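Local coordinates for protein beta-fructofuranosidase (Bifidobacterium adolescentis, PDB 6NOB) that probably hydrolyses terminal beta-D-fructofuranoside residues from sugars such as sucrose, at residues N28-A34 with T66-L72; N157-H162 with L174-P180. All coordinates share one frame. Residues are numbered along the deposited sequence.

Interaction 1 of 2, residues N28-A34 with T66-L72; sequences NAVVTVA and TVAASGL
Strands 30-34 and 66-70 pair antiparallel, their axes 4.8 Å apart at closest approach and 162° between directions. The backbone is extended through 29-34 and 66-70. Val30, Thr32 and Ala34 form hydrogen-bonded pairs with Ser70, Ala68 and Thr66. Val31-Ala69 and Val33-Val67 are the non-hydrogen-bonded pairs.

Each hydrogen-bonded pair is joined twice: Val30 N to Ser70 O 2.8 Å and Ser70 N to Val30 O 3.1 Å; Thr32 N to Ala68 O 3.0 Å and Ala68 N to Thr32 O 2.9 Å; Ala34 N to Thr66 O 3.0 Å and Thr66 N to Ala34 O 2.9 Å. CA-H...O contacts add to this ladder, such as Val31 CA to Ala68 O at 3.3 Å.

Gly71, at phi 78°, ends the pairing. A CB there would clash with Asn28 O. The turn brings Leu72 (chi1 p) onto the face that carries Val31, its CD2 3.7 Å from both Ala29 CB and Val31 CG2. Val31 and Val67, both t, meet CG1 to CG1 at 4.0 Å.

These are the two central strands of a four-stranded sheet, flanked by strands 5-10 and 40-45. The face carrying Val31, Val33 and Val67 packs on strands 16-23 and 52-58 of a second sheet, making a beta-sandwich.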
ATOM      1  N   ASN A  28      25.002  22.027  19.215  1.00 75.22           N
ATOM      2  CA  ASN A  28      25.563  20.869  18.532  1.00 71.97           C
ATOM      3  C   ASN A  28      24.718  19.624  18.782  1.00 71.19           C
ATOM      4  O   ASN A  28      24.419  19.282  19.930  1.00 73.79           O
ATOM      5  CB  ASN A  28      26.999  20.628  18.994  1.00 71.47           C
ATOM      6  CG  ASN A  28      28.023  21.209  18.042  1.00 72.07           C
ATOM      7  OD1 ASN A  28      27.775  21.327  16.844  1.00 76.67           O
ATOM      8  ND2 ASN A  28      29.182  21.580  18.573  1.00 72.08           N
ATOM      9  N   ALA A  29      24.341  18.946  17.701  1.00 61.19           N
ATOM     10  CA  ALA A  29      23.657  17.660  17.759  1.00 60.87           C
ATOM     11  C   ALA A  29      24.635  16.586  17.305  1.00 60.98           C
ATOM     12  O   ALA A  29      25.054  16.576  16.141  1.00 62.48           O
ATOM     13  CB  ALA A  29      22.401  17.665  16.889  1.00 58.93           C
ATOM     14  N   VAL A  30      25.005  15.691  18.222  1.00 56.89           N
ATOM     15  CA  VAL A  30      26.107  14.761  18.010  1.00 54.15           C
ATOM     16  C   VAL A  30      25.660  13.334  18.294  1.00 52.74           C
ATOM     17  O   VAL A  30      24.827  13.078  19.170  1.00 51.51           O
ATOM     18  CB  VAL A  30      27.326  15.124  18.894  1.00 55.16           C
ATOM     19  CG1 VAL A  30      28.551  14.320  18.490  1.00 58.90           C
ATOM     20  CG2 VAL A  30      27.625  16.609  18.805  1.00 58.39           C
ATOM     21  N   VAL A  31      26.224  12.401  17.531  1.00 53.60           N
ATOM     22  CA  VAL A  31      26.155  10.973  17.814  1.00 51.72           C
ATOM     23  C   VAL A  31      27.579  10.444  17.885  1.00 54.95           C
ATOM     24  O   VAL A  31      28.408  10.754  17.023  1.00 58.28           O
ATOM     25  CB  VAL A  31      25.350  10.203  16.748  1.00 52.31           C
ATOM     26  CG1 VAL A  31      25.117   8.771  17.206  1.00 48.68           C
ATOM     27  CG2 VAL A  31      24.036  10.905  16.462  1.00 54.10           C
ATOM     28  N   THR A  32      27.864   9.652  18.914  1.00 55.17           N
ATOM     29  CA  THR A  32      29.179   9.054  19.070  1.00 57.36           C
ATOM     30  C   THR A  32      29.042   7.565  19.349  1.00 59.37           C
ATOM     31  O   THR A  32      28.002   7.087  19.810  1.00 57.77           O
ATOM     32  CB  THR A  32      29.980   9.726  20.193  1.00 60.72           C
ATOM     33  OG1 THR A  32      29.172   9.817  21.373  1.00 64.00           O
ATOM     34  CG2 THR A  32      30.418  11.120  19.770  1.00 62.71           C
ATOM     35  N   VAL A  33      30.110   6.834  19.037  1.00 59.82           N
ATOM     36  CA  VAL A  33      30.210   5.404  19.296  1.00 57.29           C
ATOM     37  C   VAL A  33      31.515   5.151  20.035  1.00 63.06           C
ATOM     38  O   VAL A  33      32.552   5.731  19.695  1.00 69.36           O
ATOM     39  CB  VAL A  33      30.150   4.572  17.996  1.00 56.04           C
ATOM     40  CG1 VAL A  33      29.927   3.100  18.313  1.00 50.85           C
ATOM     41  CG2 VAL A  33      29.055   5.091  17.072  1.00 45.81           C
ATOM     42  N   ALA A  34      31.461   4.291  21.050  1.00 64.61           N
ATOM     43  CA  ALA A  34      32.628   3.931  21.841  1.00 62.96           C
ATOM     44  C   ALA A  34      32.680   2.419  22.011  1.00 66.73           C
ATOM     45  O   ALA A  34      31.644   1.747  22.024  1.00 69.54           O
ATOM     46  CB  ALA A  34      32.608   4.614  23.213  1.00 58.43           C
ATOM     47  N   THR A  66      28.859   1.295  22.481  1.00 60.31           N
ATOM     48  CA  THR A  66      27.975   2.217  23.181  1.00 57.39           C
ATOM     49  C   THR A  66      27.660   3.385  22.257  1.00 59.55           C
ATOM     50  O   THR A  66      28.575   4.059  21.774  1.00 59.54           O
ATOM     51  CB  THR A  66      28.618   2.717  24.475  1.00 57.16           C
ATOM     52  OG1 THR A  66      28.755   1.627  25.397  1.00 62.19           O
ATOM     53  CG2 THR A  66      27.775   3.813  25.105  1.00 56.53           C
ATOM     54  N   VAL A  67      26.374   3.617  22.011  1.00 58.20           N
ATOM     55  CA  VAL A  67      25.912   4.692  21.140  1.00 54.67           C
ATOM     56  C   VAL A  67      25.356   5.807  22.013  1.00 60.11           C
ATOM     57  O   VAL A  67      24.506   5.561  22.879  1.00 61.99           O
ATOM     58  CB  VAL A  67      24.856   4.194  20.139  1.00 50.61           C
ATOM     59  CG1 VAL A  67      24.561   5.268  19.102  1.00 47.76           C
ATOM     60  CG2 VAL A  67      25.321   2.906  19.472  1.00 45.19           C
ATOM     61  N   ALA A  68      25.834   7.029  21.788  1.00 60.16           N
ATOM     62  CA  ALA A  68      25.478   8.171  22.617  1.00 59.51           C
ATOM     63  C   ALA A  68      24.913   9.279  21.744  1.00 59.72           C
ATOM     64  O   ALA A  68      25.497   9.619  20.710  1.00 56.18           O
ATOM     65  CB  ALA A  68      26.692   8.684  23.400  1.00 59.96           C
ATOM     66  N   ALA A  69      23.783   9.840  22.165  1.00 59.31           N
ATOM     67  CA  ALA A  69      23.148  10.958  21.483  1.00 51.29           C
ATOM     68  C   ALA A  69      23.111  12.166  22.408  1.00 54.72           C
ATOM     69  O   ALA A  69      22.918  12.028  23.618  1.00 58.75           O
ATOM     70  CB  ALA A  69      21.728  10.604  21.037  1.00 47.75           C
ATOM     71  N   SER A  70      23.301  13.350  21.832  1.00 54.71           N
ATOM     72  CA  SER A  70      23.184  14.593  22.580  1.00 62.16           C
ATOM     73  C   SER A  70      22.768  15.687  21.612  1.00 61.14           C
ATOM     74  O   SER A  70      23.362  15.830  20.540  1.00 57.80           O
ATOM     75  CB  SER A  70      24.501  14.959  23.277  1.00 69.72           C
ATOM     76  OG  SER A  70      24.294  15.898  24.322  1.00 80.18           O
ATOM     77  N   GLY A  71      21.748  16.450  21.991  1.00 62.80           N
ATOM     78  CA  GLY A  71      21.194  17.460  21.122  1.00 59.15           C
ATOM     79  C   GLY A  71      20.283  16.932  20.041  1.00 61.83           C
ATOM     80  O   GLY A  71      19.838  17.714  19.191  1.00 60.67           O
ATOM     81  N   LEU A  72      19.996  15.633  20.038  1.00 59.20           N
ATOM     82  CA  LEU A  72      19.098  15.048  19.056  1.00 55.63           C
ATOM     83  C   LEU A  72      18.388  13.862  19.689  1.00 58.42           C
ATOM     84  O   LEU A  72      18.692  13.455  20.812  1.00 67.90           O
ATOM     85  CB  LEU A  72      19.849  14.635  17.785  1.00 54.40           C
ATOM     86  CG  LEU A  72      21.067  13.716  17.920  1.00 55.55           C
ATOM     87  CD1 LEU A  72      20.669  12.248  17.974  1.00 53.31           C
ATOM     88  CD2 LEU A  72      22.038  13.964  16.778  1.00 57.51           C
TER

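Interaction 2 of 2, residues N157-H162 with L174-P180; sequences NMHWGH and LPVFLEP
Three backbone hydrogen bonds join strand 159-162 to the irregular segment 174-180, which runs nearly opposite to it (159° between end-to-end directions). Trp160 N donates to Leu178 O at 2.8 Å. Phe177 N donates to Trp160 O, also at 2.8 Å. Leu174 N donates to His162 O at 2.9 Å. A water lies 2.8 Å from His162 ND1 and donates to Pro175 O at 2.7 Å. His162 NE2 bonds to His143, and Trp160 NE1 to the carbonyl of Phe195. His159 ND1 makes a weak bond to Asn157 O, 3.0 Å.

Phe177 and Leu178 both face Trp160, which makes a classic beta bulge; phi/psi near -95°/-55° at Phe177, off extended values, allows this. Strand 159-165 runs alongside strand 141-149 in the five-bladed beta-propeller expected of family 32, and the loop 174-189 leads on to strand 190-202.

Three CH-pi contacts lead the packing. Pro180 CD sits 3.3 Å over the centroid of the His159 ring (chi1 m). Leu178 CD1 lies 4.0 Å from the centroid of the five-membered ring of Trp160 (chi1 m). Leu174 CD1 is 3.6 Å from that of the His162 ring (chi1 t). The Phe177 ring (chi1 t) meets the His162 ring obliquely, centroids 5.6 Å apart. Phe177 CD2 is 3.8 Å from Trp160 CE3. Phe145 of strand 141-149 stacks on His162 and touches Trp160 and Phe177.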
ATOM      1  N   ASN A 157       7.426  13.774   5.456  1.00 37.41           N
ATOM      2  CA  ASN A 157       8.290  13.759   4.281  1.00 28.66           C
ATOM      3  C   ASN A 157       8.663  12.327   3.911  1.00 39.31           C
ATOM      4  O   ASN A 157       9.129  11.551   4.751  1.00 39.17           O
ATOM      5  CB  ASN A 157       9.545  14.592   4.541  1.00 33.22           C
ATOM      6  CG  ASN A 157       9.253  16.084   4.600  1.00 37.34           C
ATOM      7  OD1 ASN A 157       8.557  16.629   3.740  1.00 36.53           O
ATOM      8  ND2 ASN A 157       9.786  16.752   5.619  1.00 29.49           N
ATOM      9  N   MET A 158       8.455  11.986   2.644  1.00 36.14           N
ATOM     10  CA  MET A 158       8.317  10.597   2.236  1.00 37.47           C
ATOM     11  C   MET A 158       9.661   9.966   1.892  1.00 41.95           C
ATOM     12  O   MET A 158      10.442  10.523   1.113  1.00 38.35           O
ATOM     13  CB  MET A 158       7.361  10.496   1.047  1.00 32.25           C
ATOM     14  CG  MET A 158       5.910  10.350   1.467  1.00 35.50           C
ATOM     15  SD  MET A 158       5.616   8.763   2.275  1.00 41.50           S
ATOM     16  CE  MET A 158       5.488   9.225   3.999  1.00 27.99           C
ATOM     17  N   HIS A 159       9.914   8.802   2.487  1.00 37.69           N
ATOM     18  CA  HIS A 159      11.016   7.908   2.162  1.00 34.07           C
ATOM     19  C   HIS A 159      10.467   6.683   1.437  1.00 34.51           C
ATOM     20  O   HIS A 159       9.254   6.483   1.332  1.00 34.57           O
ATOM     21  CB  HIS A 159      11.767   7.455   3.421  1.00 34.72           C
ATOM     22  CG  HIS A 159      12.233   8.566   4.310  1.00 37.10           C
ATOM     23  ND1 HIS A 159      11.393   9.550   4.785  1.00 36.53           N
ATOM     24  CD2 HIS A 159      13.452   8.821   4.842  1.00 37.63           C
ATOM     25  CE1 HIS A 159      12.080  10.376   5.555  1.00 40.83           C
ATOM     26  NE2 HIS A 159      13.331   9.955   5.606  1.00 38.96           N
ATOM     27  N   TRP A 160      11.379   5.838   0.966  1.00 35.18           N
ATOM     28  CA  TRP A 160      11.040   4.519   0.441  1.00 35.42           C
ATOM     29  C   TRP A 160      11.613   3.465   1.380  1.00 38.91           C
ATOM     30  O   TRP A 160      12.835   3.351   1.520  1.00 42.44           O
ATOM     31  CB  TRP A 160      11.583   4.326  -0.973  1.00 38.03           C
ATOM     32  CG  TRP A 160      10.685   4.826  -2.060  1.00 38.29           C
ATOM     33  CD1 TRP A 160       9.937   5.966  -2.051  1.00 32.96           C
ATOM     34  CD2 TRP A 160      10.450   4.200  -3.325  1.00 32.67           C
ATOM     35  NE1 TRP A 160       9.252   6.090  -3.234  1.00 33.05           N
ATOM     36  CE2 TRP A 160       9.549   5.017  -4.034  1.00 31.49           C
ATOM     37  CE3 TRP A 160      10.913   3.026  -3.927  1.00 34.36           C
ATOM     38  CZ2 TRP A 160       9.100   4.697  -5.313  1.00 36.12           C
ATOM     39  CZ3 TRP A 160      10.465   2.710  -5.195  1.00 33.85           C
ATOM     40  CH2 TRP A 160       9.570   3.541  -5.876  1.00 35.28           C
ATOM     41  N   GLY A 161      10.733   2.703   2.027  1.00 40.67           N
ATOM     42  CA  GLY A 161      11.154   1.493   2.697  1.00 35.97           C
ATOM     43  C   GLY A 161      11.336   0.360   1.705  1.00 36.13           C
ATOM     44  O   GLY A 161      10.959   0.457   0.539  1.00 35.37           O
ATOM     45  N   HIS A 162      11.923  -0.738   2.177  1.00 33.50           N
ATOM     46  CA  HIS A 162      12.278  -1.823   1.270  1.00 31.49           C
ATOM     47  C   HIS A 162      12.290  -3.151   2.012  1.00 38.84           C
ATOM     48  O   HIS A 162      12.894  -3.265   3.083  1.00 40.73           O
ATOM     49  CB  HIS A 162      13.645  -1.559   0.624  1.00 32.36           C
ATOM     50  CG  HIS A 162      13.973  -2.480  -0.510  1.00 37.55           C
ATOM     51  ND1 HIS A 162      15.242  -2.585  -1.038  1.00 39.47           N
ATOM     52  CD2 HIS A 162      13.200  -3.339  -1.216  1.00 38.27           C
ATOM     53  CE1 HIS A 162      15.236  -3.467  -2.022  1.00 39.52           C
ATOM     54  NE2 HIS A 162      14.009  -3.940  -2.149  1.00 37.03           N
ATOM     55  N   LEU A 174      15.043  -4.649   4.548  1.00 39.82           N
ATOM     56  CA  LEU A 174      16.240  -4.126   3.898  1.00 42.01           C
ATOM     57  C   LEU A 174      16.463  -2.673   4.315  1.00 43.65           C
ATOM     58  O   LEU A 174      15.593  -2.090   4.972  1.00 35.22           O
ATOM     59  CB  LEU A 174      16.100  -4.263   2.380  1.00 37.85           C
ATOM     60  CG  LEU A 174      16.185  -5.707   1.882  1.00 39.20           C
ATOM     61  CD1 LEU A 174      16.063  -5.764   0.370  1.00 29.62           C
ATOM     62  CD2 LEU A 174      17.481  -6.360   2.353  1.00 34.26           C
ATOM     63  N   PRO A 175      17.600  -2.056   3.988  1.00 42.63           N
ATOM     64  CA  PRO A 175      17.806  -0.654   4.372  1.00 41.71           C
ATOM     65  C   PRO A 175      16.863   0.290   3.638  1.00 42.68           C
ATOM     66  O   PRO A 175      16.313  -0.024   2.579  1.00 39.91           O
ATOM     67  CB  PRO A 175      19.263  -0.383   3.978  1.00 42.01           C
ATOM     68  CG  PRO A 175      19.895  -1.719   3.921  1.00 43.78           C
ATOM     69  CD  PRO A 175      18.829  -2.643   3.425  1.00 42.18           C
ATOM     70  N   VAL A 176      16.689   1.476   4.231  1.00 39.43           N
ATOM     71  CA  VAL A 176      15.884   2.522   3.608  1.00 38.95           C
ATOM     72  C   VAL A 176      16.455   2.844   2.236  1.00 39.14           C
ATOM     73  O   VAL A 176      17.669   3.026   2.073  1.00 39.63           O
ATOM     74  CB  VAL A 176      15.831   3.763   4.510  1.00 42.52           C
ATOM     75  CG1 VAL A 176      15.290   4.962   3.745  1.00 39.29           C
ATOM     76  CG2 VAL A 176      14.977   3.483   5.736  1.00 45.31           C
ATOM     77  N   PHE A 177      15.576   2.914   1.237  1.00 41.31           N
ATOM     78  CA  PHE A 177      15.969   2.936  -0.167  1.00 36.76           C
ATOM     79  C   PHE A 177      16.068   4.345  -0.744  1.00 35.58           C
ATOM     80  O   PHE A 177      17.112   4.713  -1.291  1.00 41.87           O
ATOM     81  CB  PHE A 177      14.980   2.098  -0.982  1.00 34.44           C
ATOM     82  CG  PHE A 177      15.379   1.917  -2.410  1.00 35.18           C
ATOM     83  CD1 PHE A 177      16.461   1.115  -2.740  1.00 32.66           C
ATOM     84  CD2 PHE A 177      14.674   2.541  -3.424  1.00 28.99           C
ATOM     85  CE1 PHE A 177      16.835   0.943  -4.055  1.00 34.63           C
ATOM     86  CE2 PHE A 177      15.042   2.372  -4.742  1.00 32.43           C
ATOM     87  CZ  PHE A 177      16.123   1.570  -5.059  1.00 35.13           C
ATOM     88  N   LEU A 178      15.001   5.135  -0.652  1.00 38.81           N
ATOM     89  CA  LEU A 178      15.002   6.517  -1.111  1.00 36.79           C
ATOM     90  C   LEU A 178      14.581   7.429   0.032  1.00 41.65           C
ATOM     91  O   LEU A 178      13.917   7.004   0.978  1.00 42.39           O
ATOM     92  CB  LEU A 178      14.076   6.718  -2.317  1.00 34.28           C
ATOM     93  CG  LEU A 178      14.614   6.217  -3.659  1.00 32.77           C
ATOM     94  CD1 LEU A 178      13.474   6.010  -4.640  1.00 40.34           C
ATOM     95  CD2 LEU A 178      15.641   7.188  -4.218  1.00 27.00           C
ATOM     96  N   GLU A 179      14.973   8.693  -0.068  1.00 42.35           N
ATOM     97  CA  GLU A 179      14.824   9.652   1.017  1.00 39.35           C
ATOM     98  C   GLU A 179      14.350  10.979   0.458  1.00 38.63           C
ATOM     99  O   GLU A 179      14.440  11.221  -0.753  1.00 40.91           O
ATOM    100  CB  GLU A 179      16.150   9.816   1.771  1.00 33.89           C
ATOM    101  CG  GLU A 179      16.595   8.537   2.457  1.00 29.71           C
ATOM    102  CD  GLU A 179      17.854   8.703   3.276  1.00 37.60           C
ATOM    103  OE1 GLU A 179      18.328   9.847   3.432  1.00 43.97           O
ATOM    104  OE2 GLU A 179      18.371   7.679   3.768  1.00 44.12           O
ATOM    105  N   PRO A 180      13.818  11.866   1.307  1.00 37.45           N
ATOM    106  CA  PRO A 180      13.349  13.167   0.821  1.00 33.64           C
ATOM    107  C   PRO A 180      14.483  13.989   0.233  1.00 34.31           C
ATOM    108  O   PRO A 180      15.658  13.795   0.555  1.00 35.16           O
ATOM    109  CB  PRO A 180      12.783  13.840   2.079  1.00 32.72           C
ATOM    110  CG  PRO A 180      12.466  12.724   2.999  1.00 37.65           C
ATOM    111  CD  PRO A 180      13.509  11.679   2.738  1.00 39.48           C
TER
HETATM  112  O   HOH W   1      17.249  -1.444   0.460  1.00 36.02           O

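How the interactions relate
Interaction 1 belongs to the N-terminal beta-sandwich and interaction 2 to the propeller that follows it. Their centres are 23 Å apart, and their nearest atoms about 14 Å, so they do not touch. Strands 52-58 and 72-80 of the second sandwich sheet reach both contacts. Phe55 of strand 52-58 packs on Val31 and Leu72 of interaction 1, while His54 bonds to Glu179 of interaction 2. Tyr78, on strand 72-80, which begins at Leu72, bonds to the backbone of Val176. Two bound molecules lie beside interaction 2: a PEG fragment about 3 Å from the side chain of Met158, and a 1,2-ethanediol, probably from the crystallisation liquor, about 4 Å from that of Val176. Neither is evidence of a substrate site.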